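MarR family transcriptional regulator (Staphylococcus epidermidis, PDB 5HLI) senses oxidation through disulfide formation as a dimeric MarR-type transcription regulator, binding DNA probably through winged-helix domains. Local coordinates at the interface of chains A and B. Coordinates in Å, arbitrary orientation; residue numbers count along the deposited sequence, not the author numbering. Chains: chain A/B, MarR family transcriptional regulator.

The interface of chains A and B. Residues chain A 139, 142-143, 146; chain B 118-121.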
# COMPACT_ATOMS: atom_id res chain seq x y z
N LEU A 139 -4.46 9.88 6.10
CA LEU A 139 -3.96 8.55 6.42
C LEU A 139 -2.44 8.55 6.54
O LEU A 139 -1.88 7.89 7.42
CB LEU A 139 -4.42 7.54 5.37
CG LEU A 139 -5.91 7.18 5.44
CD1 LEU A 139 -6.32 6.32 4.26
CD2 LEU A 139 -6.21 6.46 6.75
N THR A 142 -1.93 10.07 10.03
CA THR A 142 -2.45 9.27 11.13
C THR A 142 -1.69 7.96 11.28
O THR A 142 -1.27 7.60 12.39
CB THR A 142 -3.95 9.00 10.93
OG1 THR A 142 -4.67 10.24 10.94
CG2 THR A 142 -4.48 8.09 12.03
N LEU A 143 -1.50 7.23 10.18
CA LEU A 143 -0.84 5.93 10.25
C LEU A 143 0.60 6.08 10.75
O LEU A 143 1.07 5.25 11.54
CB LEU A 143 -0.87 5.24 8.89
CG LEU A 143 -2.27 4.90 8.38
CD1 LEU A 143 -2.21 4.35 6.96
CD2 LEU A 143 -2.96 3.91 9.31
N LEU A 146 0.53 6.47 14.51
CA LEU A 146 0.18 5.24 15.21
C LEU A 146 1.30 4.21 15.14
O LEU A 146 1.54 3.48 16.10
CB LEU A 146 -1.11 4.65 14.63
CG LEU A 146 -2.34 5.54 14.75
CD1 LEU A 146 -3.50 4.92 14.00
CD2 LEU A 146 -2.70 5.77 16.21
N SER B 118 -8.54 2.83 15.01
CA SER B 118 -7.73 4.03 15.17
C SER B 118 -7.09 4.50 13.86
O SER B 118 -6.53 5.60 13.83
CB SER B 118 -6.64 3.80 16.22
OG SER B 118 -5.78 2.75 15.83
N CYS B 119 -7.19 3.71 12.79
CA CYS B 119 -6.59 4.09 11.51
C CYS B 119 -7.08 5.44 11.00
O CYS B 119 -6.44 6.02 10.11
CB CYS B 119 -6.87 3.00 10.46
SG CYS B 119 -8.62 2.54 10.31
N LEU B 120 -8.19 5.95 11.53
CA LEU B 120 -8.70 7.26 11.17
C LEU B 120 -8.88 8.11 12.42
O LEU B 120 -9.27 7.59 13.47
CB LEU B 120 -10.03 7.15 10.42
CG LEU B 120 -9.95 6.73 8.96
CD1 LEU B 120 -11.32 6.29 8.46
CD2 LEU B 120 -9.42 7.88 8.11
N PRO B 121 -8.60 9.41 12.34
CA PRO B 121 -8.82 10.28 13.50
C PRO B 121 -10.31 10.45 13.78
O PRO B 121 -11.15 10.44 12.88
CB PRO B 121 -8.19 11.61 13.07
CG PRO B 121 -8.26 11.59 11.58
CD PRO B 121 -8.06 10.15 11.18
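The backbone carbonyl oxygen of B:Cys119 is surrounded by methyl groups from helix 126-147 of chain A. CD2 of A:Leu139 lies roughly ahead of it, 3.4 Å from B:Cys119 O, and at its flank CG2 of A:Thr142 also lies 3.4 Å from B:Cys119 O. CD2 of A:Leu143 approaches from another side, more loosely, 4.1 Å from B:Cys119 O. These contacts are van der Waals packing of methyls around a carbonyl.

A:Thr142 works with both of its branches. CG2 lies anti to the backbone N and turns toward the B:Cys119 carbonyl, while the hydroxyl OG1 sits beside that N (chi1 -63°) and faces the ring of B:Pro121. There OG1 of A:Thr142 rests 3.4 Å from CD of B:Pro121, with CG a little farther off, so that the hydroxyl oxygen lies against these ring methylenes in a van der Waals contact.

One helical turn on, A:Leu146 reaches over the B:Ser118 end of the segment through CD1. This methyl packs against the B:Ser118 carbonyl and side chain, 3.6 Å from OG of B:Ser118 with CB slightly farther, and also lies 4.1 Å from CA of B:Cys119. At the opposite end, the CD2 methyls of A:Leu139 and B:Leu120 touch at 3.8 Å, their side chains running at a slant to each other.

B:Cys119 presents mainly its main chain to the partner helix, with CB near A:Leu143 CD2; its SG, with chi1 52°, is directed away from the A:Thr142 side.

The patch, which has a twin with the chains exchanged, seats the loop following helix 103-117 of one subunit against the C-terminal helix of the other. It thus forms part of the helical dimerisation region typical of MarR regulators, and may help hold the two DNA-binding domains in their relative positions in this disulfide-formed state.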